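Local coordinates for Slr0280 protein (PDB 5H3K) that is of unknown function but carries a phosphodiester glycosidase (NAGPA-type) domain, so it may cleave a phosphodiester-linked sugar, at residues A[278-284]-A[295-301]; A[325-330]-A[584-590]; A[500-504]-A[515-520]; A[527-533]-A[555-561]; A[544-548]-A[581-585]. One frame throughout, in Å; residues are numbered along the deposited sequence.

Contact 1 (A[278-284]-A[295-301]); sequences GITWQQR and VTTVTIN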
# COMPACT_ATOMS: atom_id res chain seq x y z
N GLY A 278 2.68 -4.46 -18.75
CA GLY A 278 2.39 -3.13 -18.25
C GLY A 278 2.77 -2.90 -16.80
O GLY A 278 2.54 -1.81 -16.29
N ILE A 279 3.32 -3.91 -16.13
CA ILE A 279 3.74 -3.74 -14.73
C ILE A 279 5.14 -4.29 -14.45
O ILE A 279 5.40 -5.47 -14.67
CB ILE A 279 2.76 -4.40 -13.74
CG1 ILE A 279 1.36 -3.80 -13.86
CG2 ILE A 279 3.27 -4.24 -12.30
CD1 ILE A 279 0.34 -4.40 -12.93
N THR A 280 6.02 -3.43 -13.95
CA THR A 280 7.39 -3.81 -13.61
C THR A 280 7.77 -3.44 -12.18
O THR A 280 7.56 -2.30 -11.74
CB THR A 280 8.38 -3.14 -14.57
OG1 THR A 280 8.03 -3.52 -15.91
CG2 THR A 280 9.81 -3.58 -14.29
N TRP A 281 8.32 -4.42 -11.45
CA TRP A 281 8.72 -4.24 -10.05
C TRP A 281 10.24 -4.12 -9.97
O TRP A 281 10.96 -4.92 -10.56
CB TRP A 281 8.18 -5.44 -9.24
CG TRP A 281 8.90 -5.84 -7.97
CD1 TRP A 281 9.56 -5.04 -7.09
CD2 TRP A 281 8.99 -7.18 -7.45
NE1 TRP A 281 10.06 -5.80 -6.05
CE2 TRP A 281 9.73 -7.10 -6.25
CE3 TRP A 281 8.52 -8.41 -7.88
CZ2 TRP A 281 10.01 -8.24 -5.48
CZ3 TRP A 281 8.80 -9.54 -7.11
CH2 TRP A 281 9.53 -9.44 -5.93
N GLN A 282 10.75 -3.08 -9.29
CA GLN A 282 12.20 -2.93 -9.15
C GLN A 282 12.59 -2.65 -7.73
O GLN A 282 11.87 -1.97 -7.00
CB GLN A 282 12.74 -1.81 -10.06
CG GLN A 282 12.54 -2.09 -11.53
CD GLN A 282 12.74 -0.85 -12.39
OE1 GLN A 282 11.77 -0.22 -12.84
NE2 GLN A 282 13.99 -0.51 -12.63
N GLN A 283 13.74 -3.19 -7.34
CA GLN A 283 14.40 -2.82 -6.09
C GLN A 283 15.75 -2.23 -6.50
O GLN A 283 16.50 -2.85 -7.25
CB GLN A 283 14.57 -4.04 -5.17
CG GLN A 283 15.22 -3.72 -3.84
CD GLN A 283 14.37 -2.78 -2.99
OE1 GLN A 283 13.14 -2.91 -2.96
NE2 GLN A 283 15.03 -1.83 -2.31
N ARG A 284 16.04 -1.02 -6.02
CA ARG A 284 17.21 -0.25 -6.47
C ARG A 284 17.83 0.50 -5.32
O ARG A 284 17.19 0.72 -4.29
CB ARG A 284 16.78 0.79 -7.51
CG ARG A 284 16.62 0.29 -8.93
CD ARG A 284 16.11 1.40 -9.84
NE ARG A 284 14.67 1.62 -9.69
CZ ARG A 284 13.96 2.38 -10.51
NH1 ARG A 284 12.65 2.53 -10.31
NH2 ARG A 284 14.56 3.00 -11.52
N VAL A 295 15.34 1.78 -2.57
CA VAL A 295 13.99 2.19 -2.97
C VAL A 295 13.25 1.07 -3.70
O VAL A 295 13.80 0.41 -4.59
CB VAL A 295 14.03 3.46 -3.87
CG1 VAL A 295 12.65 3.79 -4.41
CG2 VAL A 295 14.58 4.66 -3.09
N THR A 296 11.99 0.86 -3.32
CA THR A 296 11.13 -0.10 -4.01
C THR A 296 10.14 0.64 -4.90
O THR A 296 9.48 1.59 -4.46
CB THR A 296 10.32 -0.94 -3.01
OG1 THR A 296 11.16 -1.39 -1.95
CG2 THR A 296 9.70 -2.13 -3.72
N THR A 297 10.04 0.21 -6.15
CA THR A 297 9.09 0.82 -7.07
C THR A 297 8.26 -0.22 -7.80
O THR A 297 8.71 -1.35 -8.04
CB THR A 297 9.77 1.71 -8.12
OG1 THR A 297 10.68 0.92 -8.90
CG2 THR A 297 10.52 2.86 -7.47
N VAL A 298 7.06 0.17 -8.18
CA VAL A 298 6.30 -0.59 -9.15
C VAL A 298 5.87 0.41 -10.20
O VAL A 298 5.30 1.46 -9.89
CB VAL A 298 5.08 -1.28 -8.56
CG1 VAL A 298 4.31 -1.98 -9.65
CG2 VAL A 298 5.52 -2.27 -7.48
N THR A 299 6.20 0.10 -11.45
CA THR A 299 5.92 1.01 -12.55
C THR A 299 4.81 0.42 -13.41
O THR A 299 4.85 -0.76 -13.79
CB THR A 299 7.19 1.28 -13.40
OG1 THR A 299 8.18 1.92 -12.58
CG2 THR A 299 6.85 2.20 -14.58
N ILE A 300 3.81 1.23 -13.70
CA ILE A 300 2.60 0.74 -14.34
C ILE A 300 2.32 1.59 -15.57
O ILE A 300 2.30 2.82 -15.49
CB ILE A 300 1.38 0.86 -13.40
CG1 ILE A 300 1.56 0.02 -12.13
CG2 ILE A 300 0.10 0.47 -14.12
CD1 ILE A 300 1.82 0.85 -10.87
N ASN A 301 2.13 0.94 -16.72
CA ASN A 301 1.68 1.63 -17.92
C ASN A 301 0.16 1.69 -17.91
O ASN A 301 -0.50 0.69 -18.19
CB ASN A 301 2.17 0.91 -19.18
CG ASN A 301 1.73 1.60 -20.47
OD1 ASN A 301 0.91 2.53 -20.45
ND2 ASN A 301 2.25 1.13 -21.59
O HOH W 1 9.56 -0.09 -11.17
O HOH W 2 13.48 -0.49 -0.04
O HOH W 3 13.26 0.80 -7.42
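Seven backbone hydrogen bonds carry this pairing. Asn301 N donates to Gly278 O at 2.8 Å, and three two-bond rings follow: Thr280 N to Thr299 O (2.9 Å) and Thr299 N to Thr280 O (2.8 Å), Gln282 N to Thr297 O and Thr297 N to Gln282 O (both 3.0 Å), Arg284 N to Val295 O (3.0 Å) and Val295 N to Arg284 O (2.7 Å). The non-hydrogen-bonded pairs between them add CA-H...O contacts, such as Ile279 CA to Thr299 O at 3.3 Å. The axes of 279-284 and 295-300 approach to 4.7 Å at 165°, as parts of a β-hairpin, strands 279-288 and 291-300, inside an eight-stranded antiparallel sheet; strand 271-276 flanks one arm and strand 542-547 the other. Apolar contacts occupy the face bearing Ile279, Trp281 and Val298, where Ile279 CG2 lies 3.6 Å from Val298 CG1. The same face also holds a polar pair, Thr296 OG1 donating to Gln283 OE1 at 2.7 Å. On the opposite face Arg284 NH1 donates to Thr297 OG1 at 2.9 Å. There water 1 gathers four groups, donating to Thr280 O (3.0 Å) and Gln282 OE1 (2.8 Å) and accepting from Thr297 OG1 (2.7 Å) and Thr299 OG1 (2.8 Å).

Contact 2 (A[325-330]-A[584-590]); sequences LVTIAR and LALGGQL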
# COMPACT_ATOMS: atom_id res chain seq x y z
N LEU A 325 -2.32 -1.84 4.93
CA LEU A 325 -2.34 -1.69 3.48
C LEU A 325 -2.43 -3.06 2.82
O LEU A 325 -3.16 -3.24 1.84
CB LEU A 325 -1.08 -0.94 3.01
CG LEU A 325 -0.81 -0.61 1.53
CD1 LEU A 325 -0.26 -1.79 0.76
CD2 LEU A 325 -2.05 -0.04 0.80
N VAL A 326 -1.68 -4.03 3.34
CA VAL A 326 -1.65 -5.35 2.73
C VAL A 326 -3.02 -6.04 2.84
O VAL A 326 -3.40 -6.81 1.96
CB VAL A 326 -0.50 -6.23 3.28
CG1 VAL A 326 -0.91 -6.85 4.62
CG2 VAL A 326 -0.13 -7.31 2.26
N THR A 327 -3.76 -5.73 3.91
CA THR A 327 -5.13 -6.24 4.09
C THR A 327 -6.09 -5.57 3.11
O THR A 327 -6.96 -6.24 2.52
CB THR A 327 -5.61 -6.05 5.54
OG1 THR A 327 -4.73 -6.78 6.42
CG2 THR A 327 -7.03 -6.59 5.70
N ILE A 328 -5.94 -4.26 2.94
CA ILE A 328 -6.72 -3.55 1.92
C ILE A 328 -6.47 -4.20 0.56
O ILE A 328 -7.42 -4.52 -0.16
CB ILE A 328 -6.38 -2.04 1.87
CG1 ILE A 328 -6.74 -1.36 3.20
CG2 ILE A 328 -7.08 -1.37 0.68
CD1 ILE A 328 -6.31 0.13 3.29
N ALA A 329 -5.20 -4.42 0.22
CA ALA A 329 -4.82 -4.99 -1.08
C ALA A 329 -5.43 -6.39 -1.28
O ALA A 329 -6.01 -6.68 -2.34
CB ALA A 329 -3.28 -5.06 -1.21
N ARG A 330 -5.31 -7.25 -0.28
CA ARG A 330 -5.85 -8.59 -0.37
C ARG A 330 -7.37 -8.58 -0.45
O ARG A 330 -7.96 -9.20 -1.34
CB ARG A 330 -5.39 -9.46 0.82
CG ARG A 330 -3.91 -9.81 0.80
CD ARG A 330 -3.44 -10.25 2.17
NE ARG A 330 -2.02 -10.55 2.19
CZ ARG A 330 -1.30 -10.76 3.29
NH1 ARG A 330 -1.87 -10.65 4.48
NH2 ARG A 330 -0.01 -11.03 3.18
N LEU A 584 3.88 -0.90 0.35
CA LEU A 584 3.66 -1.12 -1.08
C LEU A 584 3.44 -2.61 -1.28
O LEU A 584 4.33 -3.41 -0.97
CB LEU A 584 4.89 -0.64 -1.86
CG LEU A 584 5.01 -0.93 -3.36
CD1 LEU A 584 3.78 -0.41 -4.07
CD2 LEU A 584 6.27 -0.26 -3.90
N ALA A 585 2.26 -2.99 -1.77
CA ALA A 585 1.90 -4.41 -1.90
C ALA A 585 1.81 -4.82 -3.36
O ALA A 585 1.28 -4.08 -4.19
CB ALA A 585 0.57 -4.73 -1.17
N LEU A 586 2.32 -6.01 -3.67
CA LEU A 586 2.24 -6.55 -5.02
C LEU A 586 1.80 -8.00 -4.92
O LEU A 586 2.41 -8.79 -4.19
CB LEU A 586 3.61 -6.45 -5.73
CG LEU A 586 3.67 -7.03 -7.15
CD1 LEU A 586 2.82 -6.19 -8.10
CD2 LEU A 586 5.12 -7.15 -7.65
N GLY A 587 0.73 -8.35 -5.63
CA GLY A 587 0.14 -9.67 -5.49
C GLY A 587 -0.25 -9.97 -4.05
O GLY A 587 -0.12 -11.11 -3.59
N GLY A 588 -0.69 -8.95 -3.32
CA GLY A 588 -1.12 -9.13 -1.94
C GLY A 588 -0.03 -9.41 -0.92
O GLY A 588 -0.31 -10.00 0.13
N GLN A 589 1.20 -8.98 -1.20
CA GLN A 589 2.31 -9.09 -0.25
C GLN A 589 3.05 -7.78 -0.21
O GLN A 589 3.21 -7.13 -1.24
CB GLN A 589 3.30 -10.20 -0.65
CG GLN A 589 2.66 -11.57 -0.88
CD GLN A 589 2.11 -12.20 0.39
OE1 GLN A 589 2.39 -11.75 1.51
NE2 GLN A 589 1.32 -13.25 0.23
N LEU A 590 3.53 -7.38 0.97
CA LEU A 590 4.35 -6.17 1.06
C LEU A 590 5.73 -6.38 0.47
O LEU A 590 6.39 -7.40 0.74
CB LEU A 590 4.52 -5.72 2.52
CG LEU A 590 3.32 -5.14 3.27
CD1 LEU A 590 3.79 -4.55 4.62
CD2 LEU A 590 2.59 -4.11 2.42
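Helix 325-331 packs on a β-hairpin, strand 584-586 and a weakly bonded return at about 589-590, whose turn is made by Gly587 and Gly588, both at positive phi. Within the hairpin, Leu586 N donates to Gln589 O at 2.8 Å and Gln589 N to Leu586 O at 3.2 Å. The carbonyl of Gly588 turns to the helix, where Arg330 satisfies it: NE donates to Gly588 O at 2.7 Å (150°), and NH2 adds a weak bond to Gly588 O at 3.2 Å (128°). Arg330 NH2 donates to Gln589 OE1 at 3.0 Å, while the amide of that side chain, NE2, is taken by Pro64 O. Leu584 N finds its acceptor in Asp592 OD1. Beside this polar end, Leu325, Val326 and Ala329 point at the hairpin, the axis of 325-330 passing 8.3 Å from that of 584-586 at -33°. Ala585 CB receives Leu325 CD1 at 3.6 Å and Ala329 CB at 3.9 Å. Gly588 leaves room for the arginine: an ideal CB would stand 3.3 Å from Arg330 CG.

Contact 3 (A[500-504]-A[515-520]); sequences GAGPL and ATGEGF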
# COMPACT_ATOMS: atom_id res chain seq x y z
N GLY A 500 -5.75 13.08 -2.97
CA GLY A 500 -4.96 14.14 -2.39
C GLY A 500 -3.99 13.62 -1.32
O GLY A 500 -4.24 12.60 -0.65
N ALA A 501 -2.86 14.30 -1.18
CA ALA A 501 -1.94 14.04 -0.09
C ALA A 501 -1.08 15.25 0.09
O ALA A 501 -1.53 16.28 0.60
CB ALA A 501 -1.10 12.77 -0.31
N GLY A 502 0.17 15.14 -0.34
CA GLY A 502 1.05 16.29 -0.36
C GLY A 502 2.28 16.15 0.52
O GLY A 502 2.38 15.26 1.36
N PRO A 503 3.26 17.05 0.32
CA PRO A 503 3.16 18.13 -0.67
C PRO A 503 3.44 17.67 -2.09
O PRO A 503 4.01 16.60 -2.32
CB PRO A 503 4.20 19.16 -0.20
CG PRO A 503 5.11 18.41 0.74
CD PRO A 503 4.37 17.23 1.28
N LEU A 504 3.02 18.49 -3.05
CA LEU A 504 3.43 18.28 -4.43
C LEU A 504 4.95 18.50 -4.49
O LEU A 504 5.45 19.51 -3.98
CB LEU A 504 2.71 19.27 -5.34
CG LEU A 504 2.88 19.09 -6.84
CD1 LEU A 504 2.28 17.76 -7.27
CD2 LEU A 504 2.20 20.25 -7.57
N ALA A 515 6.11 23.23 1.30
CA ALA A 515 5.34 22.58 2.34
C ALA A 515 4.59 23.60 3.18
O ALA A 515 3.50 23.33 3.67
CB ALA A 515 6.24 21.71 3.21
N THR A 516 5.17 24.79 3.36
CA THR A 516 4.50 25.80 4.19
C THR A 516 3.23 26.27 3.49
O THR A 516 2.19 26.48 4.13
CB THR A 516 5.43 26.99 4.50
OG1 THR A 516 6.44 26.56 5.42
CG2 THR A 516 4.64 28.16 5.11
N GLY A 517 3.31 26.41 2.17
CA GLY A 517 2.19 26.84 1.36
C GLY A 517 1.03 25.87 1.42
O GLY A 517 -0.14 26.26 1.32
N GLU A 518 1.35 24.59 1.58
CA GLU A 518 0.33 23.55 1.69
C GLU A 518 -0.07 23.26 3.14
O GLU A 518 -0.74 22.26 3.42
CB GLU A 518 0.81 22.27 0.99
CG GLU A 518 0.97 22.42 -0.52
CD GLU A 518 1.18 21.09 -1.22
OE1 GLU A 518 0.62 20.07 -0.75
OE2 GLU A 518 1.90 21.06 -2.25
N GLY A 519 0.35 24.12 4.07
CA GLY A 519 -0.09 24.02 5.45
C GLY A 519 0.54 22.93 6.31
O GLY A 519 -0.03 22.54 7.33
N PHE A 520 1.71 22.44 5.91
CA PHE A 520 2.40 21.43 6.72
C PHE A 520 3.24 22.10 7.79
O PHE A 520 3.86 23.14 7.53
CB PHE A 520 3.26 20.57 5.81
CG PHE A 520 2.47 19.60 4.96
CD1 PHE A 520 2.12 19.92 3.65
CD2 PHE A 520 2.07 18.38 5.48
CE1 PHE A 520 1.38 19.02 2.86
CE2 PHE A 520 1.34 17.49 4.71
CZ PHE A 520 1.00 17.80 3.40
O HOH W 4 4.53 21.64 -2.69
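Neither segment is regular where they meet. Residues 500-504 turn out of strand 497-500 through Gly502, at phi/psi 119/166, into a cis peptide bond before Pro503; residues 515-520 fold into a type I β-turn from Thr516 to Gly519, with Gly519 N donating to Thr516 O (3.0 Å) and Phe520 N to Ala515 O (3.0 Å). The angles of Gly502 alone demand glycine, as a CB would jam against Ala501 O; it would also clash with Glu518 OE1. Glu518, within the turn, and Phe520, just after it, point toward the first segment. Glu518 OE2 accepts from Leu504 N at 2.9 Å (158°), the single direct hydrogen bond between the segments, and water 4 lies 2.7 Å from both Glu518 OE2 and Leu504 O. Pro503 CD sits over the face of the Phe520 ring, 4.2 Å from its centroid and 25° off the normal, a CH-pi contact, while Pro503 CG meets Ala515 CB at 4.3 Å. The carboxylate has further partners: Gly369 N binds OE1, and Arg383 makes a salt bridge to OE2. The contact bridges the links on either side of hairpin 504-507/510-511, with strand 572-576 meeting Pro503 through Asn575 and helix 522-526 supplying Phe524 to stack on Phe520.

Contact 4 (A[527-533]-A[555-561]); sequences QRASRSA and GASLGEF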
# COMPACT_ATOMS: atom_id res chain seq x y z
N GLN A 527 11.31 16.66 9.55
CA GLN A 527 11.32 15.24 9.87
C GLN A 527 12.04 14.40 8.79
O GLN A 527 11.92 14.67 7.59
CB GLN A 527 9.87 14.81 10.04
CG GLN A 527 9.62 13.38 10.41
CD GLN A 527 8.15 13.13 10.65
OE1 GLN A 527 7.29 13.69 9.95
NE2 GLN A 527 7.84 12.32 11.65
N ARG A 528 12.80 13.41 9.24
CA ARG A 528 13.37 12.37 8.37
C ARG A 528 12.56 11.09 8.55
O ARG A 528 12.35 10.64 9.67
CB ARG A 528 14.83 12.10 8.75
CG ARG A 528 15.83 12.91 7.97
CD ARG A 528 15.66 14.38 8.18
NE ARG A 528 16.67 15.15 7.47
CZ ARG A 528 16.74 16.47 7.51
NH1 ARG A 528 17.68 17.12 6.84
NH2 ARG A 528 15.86 17.15 8.23
N ALA A 529 12.07 10.49 7.45
CA ALA A 529 11.13 9.38 7.59
C ALA A 529 11.06 8.48 6.36
O ALA A 529 11.55 8.85 5.29
CB ALA A 529 9.73 9.93 7.91
N SER A 530 10.42 7.32 6.52
CA SER A 530 9.99 6.52 5.38
C SER A 530 9.07 7.40 4.54
O SER A 530 8.37 8.26 5.08
CB SER A 530 9.23 5.27 5.83
OG SER A 530 10.06 4.45 6.64
N ARG A 531 9.11 7.22 3.22
CA ARG A 531 8.27 8.01 2.31
C ARG A 531 7.56 7.16 1.25
O ARG A 531 8.05 6.10 0.83
CB ARG A 531 9.10 9.09 1.60
CG ARG A 531 9.91 10.00 2.53
CD ARG A 531 9.01 11.00 3.28
NE ARG A 531 9.83 11.81 4.17
CZ ARG A 531 9.38 12.72 5.02
NH1 ARG A 531 8.07 12.96 5.12
NH2 ARG A 531 10.24 13.38 5.79
N SER A 532 6.38 7.63 0.85
CA SER A 532 5.63 7.04 -0.26
C SER A 532 5.36 8.13 -1.29
O SER A 532 5.19 9.30 -0.93
CB SER A 532 4.30 6.45 0.22
OG SER A 532 4.50 5.34 1.08
N ALA A 533 5.30 7.76 -2.56
CA ALA A 533 4.93 8.73 -3.59
C ALA A 533 4.23 8.05 -4.74
O ALA A 533 4.37 6.84 -4.96
CB ALA A 533 6.16 9.52 -4.09
N GLY A 555 15.78 8.11 7.39
CA GLY A 555 14.90 8.20 6.23
C GLY A 555 15.06 9.56 5.58
O GLY A 555 15.76 10.43 6.11
N ALA A 556 14.44 9.75 4.43
CA ALA A 556 14.62 10.99 3.66
C ALA A 556 13.84 12.15 4.25
O ALA A 556 12.76 11.96 4.79
CB ALA A 556 14.21 10.77 2.20
N SER A 557 14.40 13.36 4.14
CA SER A 557 13.65 14.58 4.33
C SER A 557 12.79 14.78 3.08
O SER A 557 12.96 14.06 2.10
CB SER A 557 14.58 15.79 4.48
OG SER A 557 15.27 16.04 3.27
N LEU A 558 11.86 15.74 3.12
CA LEU A 558 11.04 16.01 1.94
C LEU A 558 11.88 16.43 0.72
O LEU A 558 11.62 16.00 -0.41
CB LEU A 558 9.97 17.08 2.23
CG LEU A 558 8.86 16.72 3.23
CD1 LEU A 558 8.10 17.99 3.62
CD2 LEU A 558 7.92 15.67 2.64
N GLY A 559 12.89 17.27 0.94
CA GLY A 559 13.77 17.69 -0.14
C GLY A 559 14.57 16.54 -0.73
O GLY A 559 14.74 16.45 -1.96
N GLU A 560 15.09 15.69 0.14
CA GLU A 560 15.81 14.49 -0.29
C GLU A 560 14.91 13.55 -1.08
O GLU A 560 15.34 13.00 -2.10
CB GLU A 560 16.42 13.77 0.92
CG GLU A 560 17.63 14.53 1.49
CD GLU A 560 18.09 14.01 2.84
OE1 GLU A 560 17.27 13.40 3.57
OE2 GLU A 560 19.28 14.23 3.19
N PHE A 561 13.67 13.38 -0.63
CA PHE A 561 12.74 12.51 -1.33
C PHE A 561 12.45 13.06 -2.73
O PHE A 561 12.39 12.30 -3.69
CB PHE A 561 11.45 12.32 -0.51
CG PHE A 561 10.56 11.21 -1.02
CD1 PHE A 561 11.09 9.98 -1.41
CD2 PHE A 561 9.18 11.39 -1.09
CE1 PHE A 561 10.27 8.95 -1.89
CE2 PHE A 561 8.35 10.36 -1.54
CZ PHE A 561 8.89 9.14 -1.95
O HOH W 5 11.46 16.83 5.80
O HOH W 6 14.29 8.14 10.07
O HOH W 7 19.24 14.66 6.01
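One carbonyl oxygen, Ala556 O, takes three hydrogen bonds from the other segment: Ala529 N at 3.1 Å (165°), Arg531 NE at 3.0 Å (153°) and Arg531 NH2 at 3.1 Å (146°). Arg531 thus holds the oxygen along the edge of its guanidinium, while Leu558 CD2 lies over one face of that group, 3.7 Å from Arg531 NH1. Gly555 fits close against the chain, for an ideal CB would come 2.5 Å from Ala529 C. Next, Ser557 is the N-cap of helix 558-567 and forms a capping box with Glu560: Glu560 N donates to Ser557 OG at 3.2 Å and Ser557 N to Glu560 OE1 at 2.9 Å. Glu560 OE1 also makes a salt bridge to Arg550. The capped helix starts against strand 531-536 of the eight-stranded antiparallel sheet, and its first turn brings Phe561 onto the strand. Arg531 CB stands 3.3 Å above the Phe561 ring centroid, only 6° off the normal, a CH-pi contact, and Ala533 CB approaches Phe561 CE2 at 3.5 Å.

Contact 5 (A[544-548]-A[581-585]); sequences LVASH and STSLA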
# COMPACT_ATOMS: atom_id res chain seq x y z
N LEU A 544 4.86 3.96 -8.49
CA LEU A 544 4.56 3.95 -7.07
C LEU A 544 5.89 3.71 -6.37
O LEU A 544 6.63 2.78 -6.73
CB LEU A 544 3.56 2.84 -6.73
CG LEU A 544 2.27 2.79 -7.56
CD1 LEU A 544 1.37 1.68 -7.04
CD2 LEU A 544 1.53 4.12 -7.51
N VAL A 545 6.20 4.53 -5.37
CA VAL A 545 7.54 4.54 -4.76
C VAL A 545 7.50 4.46 -3.24
O VAL A 545 6.75 5.21 -2.60
CB VAL A 545 8.27 5.87 -5.12
CG1 VAL A 545 9.69 5.87 -4.55
CG2 VAL A 545 8.27 6.09 -6.62
N ALA A 546 8.28 3.55 -2.66
CA ALA A 546 8.45 3.45 -1.21
C ALA A 546 9.93 3.47 -0.87
O ALA A 546 10.70 2.65 -1.40
CB ALA A 546 7.80 2.14 -0.68
N SER A 547 10.33 4.38 0.01
CA SER A 547 11.72 4.47 0.47
C SER A 547 11.77 4.41 1.98
O SER A 547 10.87 4.86 2.68
CB SER A 547 12.38 5.76 -0.02
OG SER A 547 11.80 6.89 0.61
N HIS A 548 12.85 3.85 2.52
CA HIS A 548 13.00 3.83 3.97
C HIS A 548 14.30 4.50 4.40
O HIS A 548 14.57 5.61 3.95
CB HIS A 548 12.78 2.41 4.51
CG HIS A 548 11.39 1.90 4.24
ND1 HIS A 548 10.31 2.26 5.02
CD2 HIS A 548 10.90 1.12 3.26
CE1 HIS A 548 9.21 1.69 4.54
NE2 HIS A 548 9.54 1.00 3.47
N SER A 581 3.16 4.52 7.93
CA SER A 581 2.12 4.28 6.93
C SER A 581 2.69 3.73 5.62
O SER A 581 1.98 3.04 4.90
CB SER A 581 1.34 5.55 6.63
OG SER A 581 0.67 6.02 7.79
N THR A 582 3.95 4.03 5.32
CA THR A 582 4.52 3.62 4.03
C THR A 582 4.44 2.11 3.86
O THR A 582 4.93 1.37 4.70
CB THR A 582 5.97 4.11 3.84
OG1 THR A 582 5.97 5.54 3.70
CG2 THR A 582 6.58 3.49 2.57
N SER A 583 3.82 1.66 2.77
CA SER A 583 3.70 0.23 2.48
C SER A 583 3.25 0.05 1.03
O SER A 583 2.38 0.76 0.53
CB SER A 583 2.74 -0.43 3.47
OG SER A 583 1.68 0.47 3.82
N LEU A 584 3.88 -0.90 0.35
CA LEU A 584 3.66 -1.12 -1.08
C LEU A 584 3.44 -2.61 -1.28
O LEU A 584 4.33 -3.41 -0.97
CB LEU A 584 4.89 -0.64 -1.86
CG LEU A 584 5.01 -0.93 -3.36
CD1 LEU A 584 3.78 -0.41 -4.07
CD2 LEU A 584 6.27 -0.26 -3.90
N ALA A 585 2.26 -2.99 -1.77
CA ALA A 585 1.90 -4.41 -1.90
C ALA A 585 1.81 -4.82 -3.36
O ALA A 585 1.28 -4.08 -4.19
CB ALA A 585 0.57 -4.73 -1.17
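Ser581 opens the second segment without touching the strand; Ser581 O instead accepts from Ser583 OG at 2.8 Å. Thr582 makes the first contact. Its methyl lies between two residues of 544-548, with Thr582 CG2 3.7 Å from Ala546 CB and 3.7 Å from His548 CE1. The hydroxyl of Thr582 bonds to Ser532 OG, so the methyl is the part that packs on the strand. His548 is held by hydrogen bonds at both ring nitrogens, ND1 with Ser530 OG and NE2 with Asp592 OD2. Ser583 points away, its backbone N bound to Asn339 OD1. Leu584 points back and is the most covered residue here, 69 Å² of it lying under 544-548: Leu584 CB is 4.2 Å from Ala546 CB, and Leu584 CD1 is 4.2 Å from Leu544 CB. No hydrogen bond joins the segments, and their touching parts run 130° apart, so this is side-chain packing of strand 584-586 and the loop before it on the larger sheet. Strand 542-547 lies between 291-300 and 531-536 in the eight-stranded sheet, whereas 584-586 pairs with 336-339 in the facing sheet, whose Ile338 touches both Leu544 and Leu584 and which carries helix 325-331 against Ala585.

Overall arrangement
From the N terminus, contact 1 closes a short hairpin before any other opens. Contact 2 opens at helix 325-331 and closes 254 residues later, so its long loop encloses contacts 3 and 4. Contact 3 closes a loop of ten residues; contact 4 closes one of 21, joining the start of helix 558-567 to strand 531-536. Contact 5 closes a loop of 32 and crosses contact 4, since 544-548 lies between the segments of contact 4. It ends on Leu584 and Ala585, shared with contact 2. Contacts 1, 4 and 5 reach the eight-stranded sheet; contacts 2 and 5 tie the sheet containing 584-586 to a helix and to that larger sheet, respectively. Contact 3 touches contact 4 at Leu558.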